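Local coordinates for protein probable ferredoxin-dependent nitrite reductase NirA (Mycobacterium tuberculosis, PDB 1ZJ8) that reduces sulfite to sulfide with electrons from ferredoxin, using one siroheme and one [4Fe-4S] cluster per subunit, at residues Leu47-Arg52 with Lys67-Gly72; Leu252-Gly257 with Ala282-Val287; Thr367-Val372 with Ile384-Tyr389; Ile483-Phe488 with Arg552-Val557; Gln491-Gly496 with Lys526-Glu531. All blocks are in the same frame, centred on the assembly; numbering follows the deposited sequence.

Overall arrangement
Contacts 1 to 4 are buried, whereas contact 5 is partly exposed and lies about 27 Å from the chain centre. Contacts 2 and 3 each pack a helix on a strand through purely apolar side chains, on opposite sides of the chain centre. Contact 1 joins two successive helices and is the one with a salt bridge between its segments. Contacts 4 and 5 both use strand 486-494. Contact 4 sets the start of that strand against a C-terminal helix with an aromatic ring. Contact 5 lies at the other end, where a lysine chain runs along an isoleucine. Their centres are about 21 Å apart, and contact 5 is nested in the loop closed by contact 4.

Contact 1 of 5, residues Leu47-Arg52 with Lys67-Gly72; sequences LDVRER and KTDLRG
Arg52 and Asp69 join two successive helices near the N-terminus, 49-60 and 67-73, in a helix-loop-helix pair. Their link is a salt bridge, with Arg52 NH1 2.8 Å from Asp69 OD2. The carboxylate oxygen sits over a face of the guanidinium, and the two planes are 81° apart. No N-H points at the oxygen, so the attraction is one of charge. The bend of the Arg52 chain at chi3 (-70°) turns its flat end across the aspartate. Val49 adds a looser contact, with Val49 CG2 4.2 Å from Asp69 OD1. The CA atoms of Val49 and Asp69 are 7.2 Å apart. Asp69 has further partners. Its OD2 is hydrogen-bonded to Tyr57 OH, and its OD1 forms a salt bridge with Arg73 NH1. Two arginines thus gather round one buried carboxylate, which probably favours its charged form. Helix 67-73 also packs on helix 97-100 through Arg71, while Arg50 of helix 49-60 makes a cation-pi contact with Trp158.

Contact 2 of 5, residues Leu252-Gly257 with Ala282-Val287; sequences LWVGGG and AAVTSV
Val254 and Val284 meet where helix 277-291 packs on the mixed sheet in the first copy of the nitrite/sulfite reductase 4Fe-4S domain. The methyl Val254 CG2 lies 3.9 Å from Val284 CG1, and the two valines lie alongside, pointing opposite ways. The other branch of Val284 serves a second partner, with Leu252 CD2 4.4 Å from Val284 CG2. A chi1 of 170° sets CG1 of Val284 opposite its backbone N and leaves CG2 beside that N, so one valine reaches both strand residues. Leu252 and Val254 are two apart on strand 249-254 and point the same way. The CA atoms of Val254 and Val284 stand 8.5 Å apart.

Further out, Val236 and Val268 of the flanking strands touch both Leu252 and Val254. Backbone bonds from Leu252 to Val268 and from Trp253 to Ala237 hold the strand between these neighbours. Leu318 of helix 311-323 packs on Val284. Beyond Val254 the chain leaves the sheet through three glycines, and Gly257 touches the siroheme. The apolar contact itself is remote from the cofactor, with the Val254 side chain about 13 Å away. Within the helix, Ala282 O accepts Ser286 N at 2.8 Å and also Ser286 OG, whose approach is 44° out of the carbonyl plane.

Contact 3 of 5, residues Thr367-Val372 with Ile384-Tyr389; sequences TILTAV and IRFTPY
Val372 and Ile384 make the closer of two apolar contacts between helix 366-379 and strand 384-386. Val372 CG1 lies 4.0 Å from Ile384 CD1, and the side chains are roughly perpendicular. In Ile384 both torsions are extended (chi1 172°, chi2 168°), which carries CD1 out to the helix. The CA atoms of this pair are 9.6 Å apart, so the methyl ends bridge the gap.

The aromatic contact is looser. Leu369 CD2 comes to the edge of the Phe386 ring, near its plane, at 4.5 Å from Phe386 CZ. Leu121 of helix 118-131 touches all four of these side chains, so a second helix shares the same core. Ile394 of strand 392-397 adds to it beside Val372 and Ile384.

Hydrogen bonds lie outside this apolar layer. In the sheet, backbone bonds join Ile384 to Leu116, Arg385 to Val393 and Phe386 to Gly114. Phe386 O also accepts from Gln142 NE2. On the helix, Thr367 OG1 is bonded to Asp134 OD2, and Thr370 OG1 to Gly366 O.

The Phe386 side chain is about 9 Å from the siroheme. Helix-on-sheet packing of this kind belongs to the ferredoxin-like half domain of nitrite and sulfite reductases, whose second copy in this chain contains both segments.

Contact 4 of 5, residues Ile483-Phe488 with Arg552-Val557; sequences IADIGF and RFAQWV
The backbones of Asp485 and Ala554 come close, with their CA atoms 6.0 Å apart. Asp485 has helical backbone angles and turns the chain just before strand 486-494, a central strand of the mixed sheet in the second copy of the nitrite/sulfite reductase 4Fe-4S domain. Across from this turn helix 553-559 begins, with Arg552 at its N-cap. The aromatic side chain of Phe553 fills much of the contact. A chi1 of -168° turns its ring to Asp485, where Asp485 CB lies 3.6 Å from Phe553 CD2. The approach is oblique, and the carboxylate and ring planes are 38° apart. Phe553 CE2 is also 3.7 Å from Asp485 O. Further along the ring, Ile486 CG1 lies 4.1 Å from Phe553 CE2, the two side chains set crosswise. Asp485 OD1 meets the methyl Ala554 CB at 3.9 Å. The ring of Phe553 meets Phe543 of helix 532-545 edge-to-face, while Ile486 packs on Ile536 and Val539 of that helix and on Leu508 of strand 500-508.

Contact 5 of 5, residues Gln491-Gly496 with Lys526-Glu531; sequences QMIDDG and KVTSDE
Ile493 and Lys526 are brought side by side by their first torsions. In Ile493 chi1 places CG1 between the backbone N and the carbonyl carbon, and CG2 beside the N. In Lys526 a chi1 of -69° sets CG beside its own N, and the chain then runs extended. Both segments belong to the mixed sheet in the second copy of the 4Fe-4S domain. Ile493 is on strand 486-494; Lys526 comes just before Val527 and Thr528, the last residues of the irregular edge strand 520-528. Strand 500-508 stands between these two in the sheet order. The CA atoms of Ile493 and Lys526 are 7.1 Å apart.

The lysine methylenes lie alongside the isoleucine, the two side chains running in opposite directions. Ile493 CG2 is 3.6 Å from Lys526 CG, and Ile493 CB is 3.7 Å from Lys526 CD. The other branch turns to the threonine, with Ile493 CD1 3.5 Å from Thr528 CG2. This contact is thus made by carbon chains, although Lys526 is exposed. Its NZ is 6.6 Å from Asp494 OD2, too far for a salt bridge.

Backbone bonds to strand 500-508 fix both sides, from Ile493 to Val501 and from Val527 to Phe504. Beyond the strand end, Glu531 N bonds to Thr528 O. The Glu531 side chain is modelled too close to Thr528, so its exact placing is doubtful. As modelled, Thr528 N donates to Glu531 OE1 at 2.9 Å (N-H...O 163°), from the anti side but tilted 28° out of the carboxylate plane.

Contact 1 of 5, residues Leu47-Arg52 with Lys67-Gly72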
# COMPACT_ATOMS: atom_id res chain seq x y z
N LEU A 47 11.43 16.34 10.74
CA LEU A 47 10.57 17.24 9.96
C LEU A 47 11.15 18.64 9.74
O LEU A 47 10.57 19.44 8.99
CB LEU A 47 9.19 17.36 10.63
CG LEU A 47 8.18 16.21 10.47
CD1 LEU A 47 7.37 16.01 11.74
CD2 LEU A 47 7.26 16.45 9.28
N ASP A 48 12.26 18.96 10.40
CA ASP A 48 12.87 20.30 10.34
C ASP A 48 13.47 20.64 8.98
O ASP A 48 13.53 21.82 8.59
CB ASP A 48 13.94 20.46 11.43
CG ASP A 48 13.35 20.54 12.83
OD1 ASP A 48 12.91 19.50 13.37
OD2 ASP A 48 13.33 21.64 13.42
N VAL A 49 13.87 19.60 8.25
CA VAL A 49 14.49 19.73 6.92
C VAL A 49 13.73 20.65 5.98
O VAL A 49 14.35 21.29 5.14
CB VAL A 49 14.61 18.37 6.17
CG1 VAL A 49 15.36 18.55 4.84
CG2 VAL A 49 15.30 17.32 7.02
N ARG A 50 12.41 20.72 6.12
CA ARG A 50 11.60 21.52 5.20
C ARG A 50 12.20 22.92 4.96
O ARG A 50 12.19 23.40 3.81
CB ARG A 50 10.16 21.64 5.70
CG ARG A 50 9.11 21.75 4.58
CD ARG A 50 7.78 22.28 5.12
NE ARG A 50 6.60 21.77 4.43
CZ ARG A 50 5.87 22.45 3.54
NH1 ARG A 50 6.21 23.67 3.14
NH2 ARG A 50 4.79 21.88 3.01
N GLU A 51 12.73 23.54 6.02
CA GLU A 51 13.39 24.87 5.90
C GLU A 51 14.69 24.76 5.10
O GLU A 51 14.91 25.53 4.16
CB GLU A 51 13.67 25.50 7.28
CG GLU A 51 12.44 25.73 8.20
CD GLU A 51 11.43 26.76 7.65
OE1 GLU A 51 10.66 26.41 6.73
OE2 GLU A 51 11.37 27.90 8.18
N ARG A 52 15.52 23.78 5.46
CA ARG A 52 16.74 23.48 4.70
C ARG A 52 16.50 23.17 3.22
O ARG A 52 17.40 23.39 2.40
CB ARG A 52 17.52 22.32 5.34
CG ARG A 52 18.45 22.75 6.45
CD ARG A 52 19.13 21.55 7.06
NE ARG A 52 18.20 20.72 7.82
CZ ARG A 52 18.53 19.59 8.45
NH1 ARG A 52 19.78 19.15 8.40
NH2 ARG A 52 17.63 18.90 9.13
N LYS A 67 24.19 13.94 3.40
CA LYS A 67 23.82 12.55 3.16
C LYS A 67 22.85 12.00 4.20
O LYS A 67 22.08 11.09 3.89
CB LYS A 67 25.06 11.67 2.98
CG LYS A 67 25.63 11.84 1.56
CD LYS A 67 27.09 11.44 1.42
CE LYS A 67 27.58 11.73 0.01
NZ LYS A 67 28.97 11.26 -0.19
N THR A 68 22.84 12.56 5.42
CA THR A 68 21.87 12.16 6.44
C THR A 68 20.48 12.79 6.18
O THR A 68 19.44 12.18 6.48
CB THR A 68 22.38 12.48 7.85
OG1 THR A 68 22.84 13.84 7.91
CG2 THR A 68 23.53 11.52 8.21
N ASP A 69 20.46 13.99 5.62
CA ASP A 69 19.22 14.57 5.10
C ASP A 69 18.73 13.78 3.89
O ASP A 69 17.58 13.32 3.87
CB ASP A 69 19.40 16.04 4.75
CG ASP A 69 19.52 16.92 5.97
OD1 ASP A 69 19.41 16.39 7.10
OD2 ASP A 69 19.72 18.14 5.79
N LEU A 70 19.61 13.62 2.89
CA LEU A 70 19.31 12.92 1.64
C LEU A 70 18.73 11.54 1.85
O LEU A 70 17.67 11.23 1.33
CB LEU A 70 20.57 12.80 0.76
CG LEU A 70 20.46 12.01 -0.57
CD1 LEU A 70 19.37 12.57 -1.47
CD2 LEU A 70 21.80 12.04 -1.30
N ARG A 71 19.42 10.71 2.62
CA ARG A 71 19.03 9.30 2.78
C ARG A 71 18.15 8.99 4.00
O ARG A 71 17.81 7.83 4.23
CB ARG A 71 20.29 8.41 2.82
CG ARG A 71 21.02 8.24 1.47
CD ARG A 71 22.24 7.32 1.60
NE ARG A 71 23.49 8.04 1.33
CZ ARG A 71 24.24 7.92 0.24
NH1 ARG A 71 23.92 7.08 -0.76
NH2 ARG A 71 25.36 8.64 0.13
N GLY A 72 17.78 10.01 4.78
CA GLY A 72 17.04 9.81 6.03
C GLY A 72 15.95 10.84 6.26
O GLY A 72 14.76 10.54 6.15

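Contact 2 of 5, residues Leu252-Gly257 with Ala282-Val287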
# COMPACT_ATOMS: atom_id res chain seq x y z
N LEU A 252 -10.94 -3.42 16.96
CA LEU A 252 -9.53 -3.02 16.93
C LEU A 252 -8.65 -4.21 16.63
O LEU A 252 -8.75 -5.24 17.29
CB LEU A 252 -9.13 -2.41 18.27
CG LEU A 252 -7.67 -2.01 18.49
CD1 LEU A 252 -7.14 -1.15 17.36
CD2 LEU A 252 -7.48 -1.28 19.82
N TRP A 253 -7.80 -4.05 15.62
CA TRP A 253 -6.79 -5.02 15.24
C TRP A 253 -5.41 -4.38 15.38
O TRP A 253 -5.26 -3.16 15.17
CB TRP A 253 -7.00 -5.46 13.79
CG TRP A 253 -8.21 -6.30 13.54
CD1 TRP A 253 -9.48 -5.98 13.80
CD2 TRP A 253 -8.23 -7.62 12.96
NE1 TRP A 253 -10.32 -7.01 13.44
CE2 TRP A 253 -9.58 -8.02 12.91
CE3 TRP A 253 -7.24 -8.50 12.50
CZ2 TRP A 253 -9.98 -9.26 12.41
CZ3 TRP A 253 -7.64 -9.74 11.99
CH2 TRP A 253 -9.01 -10.10 11.95
N VAL A 254 -4.42 -5.20 15.71
CA VAL A 254 -3.06 -4.75 15.93
C VAL A 254 -2.07 -5.85 15.51
O VAL A 254 -2.40 -7.05 15.59
CB VAL A 254 -2.89 -4.33 17.42
CG1 VAL A 254 -1.52 -4.72 17.98
CG2 VAL A 254 -3.14 -2.83 17.59
N GLY A 255 -0.87 -5.44 15.06
CA GLY A 255 0.30 -6.35 14.94
C GLY A 255 0.65 -6.92 13.56
O GLY A 255 1.26 -7.98 13.47
N GLY A 256 0.32 -6.19 12.49
CA GLY A 256 0.39 -6.72 11.12
C GLY A 256 1.57 -6.25 10.31
O GLY A 256 2.18 -5.23 10.63
N GLY A 257 1.89 -6.99 9.25
CA GLY A 257 3.02 -6.66 8.37
C GLY A 257 3.44 -7.85 7.53
O GLY A 257 3.24 -9.00 7.94
N ALA A 282 -4.08 6.98 19.12
CA ALA A 282 -2.93 7.65 19.72
C ALA A 282 -2.25 6.74 20.77
O ALA A 282 -1.02 6.63 20.81
CB ALA A 282 -3.34 8.97 20.34
N ALA A 283 -3.06 6.07 21.57
CA ALA A 283 -2.56 5.23 22.63
C ALA A 283 -1.78 4.03 22.08
O ALA A 283 -0.72 3.64 22.62
CB ALA A 283 -3.70 4.76 23.48
N VAL A 284 -2.28 3.43 21.01
CA VAL A 284 -1.58 2.30 20.37
C VAL A 284 -0.24 2.78 19.79
O VAL A 284 0.81 2.17 20.03
CB VAL A 284 -2.43 1.66 19.25
CG1 VAL A 284 -1.60 0.66 18.46
CG2 VAL A 284 -3.69 0.98 19.82
N THR A 285 -0.29 3.89 19.06
CA THR A 285 0.91 4.48 18.50
C THR A 285 1.91 4.83 19.60
O THR A 285 3.13 4.72 19.39
CB THR A 285 0.57 5.73 17.68
OG1 THR A 285 -0.51 5.43 16.78
CG2 THR A 285 1.79 6.19 16.88
N SER A 286 1.40 5.25 20.76
CA SER A 286 2.24 5.64 21.91
C SER A 286 2.95 4.43 22.51
O SER A 286 4.12 4.51 22.87
CB SER A 286 1.41 6.35 22.96
OG SER A 286 0.78 7.50 22.39
N VAL A 287 2.25 3.31 22.58
CA VAL A 287 2.90 2.08 23.03
C VAL A 287 4.03 1.72 22.07
O VAL A 287 5.13 1.41 22.51
CB VAL A 287 1.94 0.90 23.11
CG1 VAL A 287 2.70 -0.36 23.58
CG2 VAL A 287 0.76 1.24 24.04

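Contact 3 of 5, residues Thr367-Val372 with Ile384-Tyr389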
# COMPACT_ATOMS: atom_id res chain seq x y z
N THR A 367 -1.15 13.43 -17.75
CA THR A 367 -2.16 13.60 -18.80
C THR A 367 -3.43 12.86 -18.48
O THR A 367 -4.52 13.37 -18.78
CB THR A 367 -1.68 13.06 -20.15
OG1 THR A 367 -0.51 13.78 -20.55
CG2 THR A 367 -2.75 13.21 -21.23
N ILE A 368 -3.30 11.65 -17.92
CA ILE A 368 -4.48 10.85 -17.62
C ILE A 368 -5.26 11.40 -16.43
O ILE A 368 -6.49 11.52 -16.48
CB ILE A 368 -4.15 9.37 -17.42
CG1 ILE A 368 -3.90 8.73 -18.78
CG2 ILE A 368 -5.31 8.63 -16.71
CD1 ILE A 368 -3.41 7.31 -18.71
N LEU A 369 -4.55 11.73 -15.36
CA LEU A 369 -5.19 12.26 -14.16
C LEU A 369 -5.95 13.55 -14.50
O LEU A 369 -7.06 13.80 -14.00
CB LEU A 369 -4.16 12.53 -13.05
CG LEU A 369 -3.50 11.30 -12.41
CD1 LEU A 369 -2.37 11.69 -11.46
CD2 LEU A 369 -4.53 10.49 -11.64
N THR A 370 -5.35 14.36 -15.37
CA THR A 370 -5.98 15.61 -15.75
C THR A 370 -7.18 15.28 -16.61
O THR A 370 -8.25 15.87 -16.44
CB THR A 370 -4.99 16.60 -16.40
OG1 THR A 370 -3.87 16.75 -15.53
CG2 THR A 370 -5.62 17.98 -16.60
N ALA A 371 -7.01 14.30 -17.49
CA ALA A 371 -8.11 13.87 -18.36
C ALA A 371 -9.34 13.41 -17.56
O ALA A 371 -10.49 13.73 -17.93
CB ALA A 371 -7.63 12.77 -19.27
N VAL A 372 -9.09 12.68 -16.47
CA VAL A 372 -10.13 12.18 -15.57
C VAL A 372 -10.83 13.35 -14.86
O VAL A 372 -12.05 13.33 -14.66
CB VAL A 372 -9.57 11.19 -14.49
CG1 VAL A 372 -10.63 10.85 -13.44
CG2 VAL A 372 -9.01 9.92 -15.12
N ILE A 384 -13.45 11.67 -5.98
CA ILE A 384 -12.79 10.49 -6.50
C ILE A 384 -11.92 9.94 -5.37
O ILE A 384 -11.45 10.70 -4.50
CB ILE A 384 -11.94 10.83 -7.75
CG1 ILE A 384 -11.08 9.64 -8.19
CG2 ILE A 384 -11.00 12.01 -7.50
CD1 ILE A 384 -10.43 9.81 -9.58
N ARG A 385 -11.73 8.62 -5.36
CA ARG A 385 -10.92 7.95 -4.36
C ARG A 385 -9.90 7.02 -5.01
O ARG A 385 -10.24 6.29 -5.96
CB ARG A 385 -11.81 7.10 -3.45
CG ARG A 385 -12.47 7.85 -2.28
CD ARG A 385 -13.84 8.37 -2.64
NE ARG A 385 -14.32 9.40 -1.71
CZ ARG A 385 -14.99 9.16 -0.59
NH1 ARG A 385 -15.31 7.93 -0.19
NH2 ARG A 385 -15.38 10.18 0.15
N PHE A 386 -8.67 7.00 -4.50
CA PHE A 386 -7.74 5.94 -4.86
C PHE A 386 -7.97 4.72 -3.96
O PHE A 386 -8.48 4.88 -2.85
CB PHE A 386 -6.27 6.41 -4.72
CG PHE A 386 -5.89 7.58 -5.63
CD1 PHE A 386 -6.32 7.64 -6.96
CD2 PHE A 386 -5.05 8.59 -5.15
CE1 PHE A 386 -5.96 8.72 -7.79
CE2 PHE A 386 -4.68 9.65 -5.97
CZ PHE A 386 -5.14 9.71 -7.30
N THR A 387 -7.57 3.54 -4.42
CA THR A 387 -7.93 2.23 -3.81
C THR A 387 -6.71 1.56 -3.19
O THR A 387 -5.60 1.73 -3.66
CB THR A 387 -8.52 1.28 -4.90
OG1 THR A 387 -9.65 1.92 -5.50
CG2 THR A 387 -8.99 -0.09 -4.38
N PRO A 388 -6.89 0.83 -2.08
CA PRO A 388 -5.75 0.01 -1.65
C PRO A 388 -5.38 -1.17 -2.56
O PRO A 388 -4.57 -2.00 -2.17
CB PRO A 388 -6.17 -0.47 -0.25
CG PRO A 388 -7.34 0.44 0.15
CD PRO A 388 -8.01 0.79 -1.12
N TYR A 389 -5.93 -1.22 -3.78
CA TYR A 389 -5.57 -2.25 -4.76
C TYR A 389 -5.12 -1.61 -6.06
O TYR A 389 -5.22 -2.22 -7.14
CB TYR A 389 -6.73 -3.22 -4.94
CG TYR A 389 -6.89 -4.07 -3.69
CD1 TYR A 389 -7.74 -3.68 -2.66
CD2 TYR A 389 -6.13 -5.24 -3.52
CE1 TYR A 389 -7.85 -4.43 -1.51
CE2 TYR A 389 -6.24 -6.00 -2.37
CZ TYR A 389 -7.10 -5.59 -1.37
OH TYR A 389 -7.22 -6.34 -0.22

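Contact 4 of 5, residues Ile483-Phe488 with Arg552-Val557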
# COMPACT_ATOMS: atom_id res chain seq x y z
N ILE A 483 0.01 -12.99 0.02
CA ILE A 483 -1.44 -13.02 0.11
C ILE A 483 -2.08 -12.96 -1.26
O ILE A 483 -3.15 -12.39 -1.43
CB ILE A 483 -1.96 -11.90 1.05
CG1 ILE A 483 -1.58 -10.51 0.53
CG2 ILE A 483 -1.40 -12.09 2.45
CD1 ILE A 483 -1.96 -9.40 1.45
N ALA A 484 -1.42 -13.57 -2.24
CA ALA A 484 -1.92 -13.64 -3.61
C ALA A 484 -2.14 -15.08 -3.89
O ALA A 484 -1.48 -15.91 -3.31
CB ALA A 484 -0.90 -13.10 -4.58
N ASP A 485 -3.07 -15.39 -4.78
CA ASP A 485 -3.19 -16.74 -5.28
C ASP A 485 -1.87 -17.10 -5.97
O ASP A 485 -1.33 -18.17 -5.70
CB ASP A 485 -4.40 -16.88 -6.21
CG ASP A 485 -5.73 -16.76 -5.47
OD1 ASP A 485 -5.79 -17.04 -4.24
OD2 ASP A 485 -6.71 -16.35 -6.13
N ILE A 486 -1.34 -16.20 -6.80
CA ILE A 486 -0.02 -16.37 -7.36
C ILE A 486 0.86 -15.16 -7.03
O ILE A 486 0.72 -14.10 -7.63
CB ILE A 486 -0.09 -16.56 -8.88
CG1 ILE A 486 -1.10 -17.65 -9.22
CG2 ILE A 486 1.30 -16.92 -9.43
CD1 ILE A 486 -1.26 -17.91 -10.67
N GLY A 487 1.77 -15.31 -6.08
CA GLY A 487 2.66 -14.24 -5.68
C GLY A 487 4.04 -14.49 -6.24
O GLY A 487 4.48 -15.63 -6.30
N PHE A 488 4.72 -13.43 -6.66
CA PHE A 488 6.06 -13.55 -7.21
C PHE A 488 7.02 -12.69 -6.40
O PHE A 488 6.78 -11.50 -6.23
CB PHE A 488 6.08 -13.13 -8.68
CG PHE A 488 5.33 -14.06 -9.59
CD1 PHE A 488 5.96 -15.13 -10.18
CD2 PHE A 488 3.98 -13.85 -9.86
CE1 PHE A 488 5.26 -15.98 -11.02
CE2 PHE A 488 3.28 -14.72 -10.70
CZ PHE A 488 3.93 -15.77 -11.28
N ARG A 552 -12.18 -22.80 -5.19
CA ARG A 552 -11.26 -21.67 -5.33
C ARG A 552 -9.82 -22.14 -5.56
O ARG A 552 -9.45 -23.26 -5.21
CB ARG A 552 -11.34 -20.74 -4.11
CG ARG A 552 -12.48 -19.70 -4.19
CD ARG A 552 -12.81 -19.06 -2.84
NE ARG A 552 -11.61 -18.79 -2.03
CZ ARG A 552 -11.34 -19.30 -0.82
NH1 ARG A 552 -12.20 -20.13 -0.21
NH2 ARG A 552 -10.19 -18.97 -0.20
N PHE A 553 -9.03 -21.27 -6.16
CA PHE A 553 -7.63 -21.54 -6.46
C PHE A 553 -6.80 -21.85 -5.20
O PHE A 553 -6.00 -22.80 -5.18
CB PHE A 553 -7.02 -20.36 -7.23
CG PHE A 553 -5.69 -20.64 -7.82
CD1 PHE A 553 -5.59 -21.19 -9.08
CD2 PHE A 553 -4.54 -20.39 -7.10
CE1 PHE A 553 -4.34 -21.48 -9.62
CE2 PHE A 553 -3.30 -20.67 -7.63
CZ PHE A 553 -3.21 -21.22 -8.89
N ALA A 554 -7.00 -21.06 -4.14
CA ALA A 554 -6.28 -21.25 -2.86
C ALA A 554 -6.58 -22.60 -2.20
O ALA A 554 -5.76 -23.12 -1.43
CB ALA A 554 -6.58 -20.11 -1.90
N GLN A 555 -7.74 -23.17 -2.49
CA GLN A 555 -8.09 -24.51 -2.01
C GLN A 555 -7.46 -25.64 -2.84
O GLN A 555 -6.97 -26.60 -2.27
CB GLN A 555 -9.60 -24.68 -1.95
CG GLN A 555 -10.20 -23.92 -0.78
CD GLN A 555 -11.71 -23.90 -0.81
OE1 GLN A 555 -12.35 -24.77 -1.42
NE2 GLN A 555 -12.29 -22.89 -0.16
N TRP A 556 -7.48 -25.53 -4.16
CA TRP A 556 -6.87 -26.54 -5.03
C TRP A 556 -5.35 -26.68 -4.78
O TRP A 556 -4.75 -27.74 -4.98
CB TRP A 556 -7.17 -26.19 -6.49
CG TRP A 556 -6.50 -27.08 -7.43
CD1 TRP A 556 -6.83 -28.37 -7.71
CD2 TRP A 556 -5.35 -26.77 -8.22
NE1 TRP A 556 -5.95 -28.89 -8.63
CE2 TRP A 556 -5.03 -27.93 -8.96
CE3 TRP A 556 -4.55 -25.63 -8.37
CZ2 TRP A 556 -3.95 -27.98 -9.85
CZ3 TRP A 556 -3.47 -25.68 -9.26
CH2 TRP A 556 -3.18 -26.85 -9.98
N VAL A 557 -4.74 -25.60 -4.30
CA VAL A 557 -3.33 -25.54 -3.98
C VAL A 557 -2.99 -26.39 -2.74
O VAL A 557 -1.82 -26.73 -2.51
CB VAL A 557 -2.93 -24.03 -3.80
CG1 VAL A 557 -1.55 -23.86 -3.24
CG2 VAL A 557 -3.04 -23.31 -5.12

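Contact 5 of 5, residues Gln491-Gly496 with Lys526-Glu531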
# COMPACT_ATOMS: atom_id res chain seq x y z
N GLN A 491 14.05 -12.19 -7.28
CA GLN A 491 15.40 -12.44 -6.77
C GLN A 491 16.31 -12.79 -7.94
O GLN A 491 15.83 -13.01 -9.06
CB GLN A 491 15.42 -13.51 -5.66
CG GLN A 491 15.16 -14.97 -6.07
CD GLN A 491 15.09 -15.93 -4.85
OE1 GLN A 491 15.23 -17.15 -4.99
NE2 GLN A 491 14.86 -15.37 -3.66
N MET A 492 17.61 -12.80 -7.70
CA MET A 492 18.56 -13.23 -8.73
C MET A 492 18.61 -14.75 -8.75
O MET A 492 18.50 -15.40 -7.70
CB MET A 492 19.95 -12.65 -8.49
CG MET A 492 20.03 -11.13 -8.62
SD MET A 492 19.90 -10.56 -10.32
CE MET A 492 18.18 -10.79 -10.64
N ILE A 493 18.72 -15.30 -9.96
CA ILE A 493 18.85 -16.75 -10.15
C ILE A 493 19.95 -17.07 -11.19
O ILE A 493 20.52 -16.16 -11.78
CB ILE A 493 17.51 -17.38 -10.56
CG1 ILE A 493 17.09 -16.97 -11.97
CG2 ILE A 493 16.40 -17.01 -9.56
CD1 ILE A 493 16.04 -17.89 -12.56
N ASP A 494 20.22 -18.36 -11.41
CA ASP A 494 21.31 -18.78 -12.32
C ASP A 494 20.83 -19.81 -13.38
O ASP A 494 19.99 -20.68 -13.09
CB ASP A 494 22.50 -19.33 -11.50
CG ASP A 494 23.73 -19.68 -12.37
OD1 ASP A 494 24.37 -18.76 -12.95
OD2 ASP A 494 24.07 -20.89 -12.45
N ASP A 495 21.37 -19.70 -14.60
CA ASP A 495 21.23 -20.73 -15.65
C ASP A 495 22.49 -20.88 -16.52
O ASP A 495 23.11 -19.87 -16.90
CB ASP A 495 20.01 -20.45 -16.53
CG ASP A 495 20.13 -19.13 -17.29
OD1 ASP A 495 21.07 -18.34 -17.03
OD2 ASP A 495 19.26 -18.89 -18.16
N GLY A 496 22.87 -22.13 -16.82
CA GLY A 496 24.11 -22.43 -17.53
C GLY A 496 25.39 -22.07 -16.77
O GLY A 496 26.48 -22.26 -17.30
N LYS A 526 12.39 -21.75 -9.54
CA LYS A 526 12.71 -20.40 -9.98
C LYS A 526 11.96 -20.20 -11.29
O LYS A 526 11.93 -21.10 -12.13
CB LYS A 526 14.23 -20.23 -10.17
CG LYS A 526 15.08 -20.25 -8.87
CD LYS A 526 16.56 -20.63 -9.18
CE LYS A 526 17.52 -20.38 -8.00
NZ LYS A 526 18.97 -20.21 -8.39
N VAL A 527 11.32 -19.04 -11.45
CA VAL A 527 10.65 -18.68 -12.71
C VAL A 527 11.32 -17.43 -13.25
O VAL A 527 11.34 -16.38 -12.59
CB VAL A 527 9.13 -18.42 -12.52
CG1 VAL A 527 8.51 -17.91 -13.82
CG2 VAL A 527 8.41 -19.68 -12.05
N THR A 528 11.89 -17.53 -14.45
CA THR A 528 12.55 -16.38 -15.05
C THR A 528 11.52 -15.38 -15.53
O THR A 528 10.40 -15.75 -15.89
CB THR A 528 13.40 -16.79 -16.23
OG1 THR A 528 12.73 -17.84 -16.94
CG2 THR A 528 14.76 -17.27 -15.76
N SER A 529 11.92 -14.12 -15.54
CA SER A 529 11.03 -13.05 -15.95
C SER A 529 10.44 -13.24 -17.35
O SER A 529 9.40 -12.69 -17.66
CB SER A 529 11.75 -11.71 -15.87
OG SER A 529 10.88 -10.68 -16.25
N ASP A 530 11.11 -13.99 -18.22
CA ASP A 530 10.55 -14.29 -19.53
C ASP A 530 9.45 -15.35 -19.43
O ASP A 530 8.52 -15.37 -20.23
CB ASP A 530 11.64 -14.81 -20.48
CG ASP A 530 12.81 -13.84 -20.62
OD1 ASP A 530 12.62 -12.69 -21.09
OD2 ASP A 530 13.94 -14.25 -20.25
N GLU A 531 9.56 -16.24 -18.45
CA GLU A 531 8.62 -17.36 -18.32
C GLU A 531 7.32 -17.07 -17.58
O GLU A 531 6.49 -17.97 -17.47
CB GLU A 531 9.30 -18.52 -17.58
CG GLU A 531 10.51 -19.15 -18.27
CD GLU A 531 11.31 -20.09 -17.33
OE1 GLU A 531 11.38 -19.81 -16.11
OE2 GLU A 531 11.87 -21.11 -17.83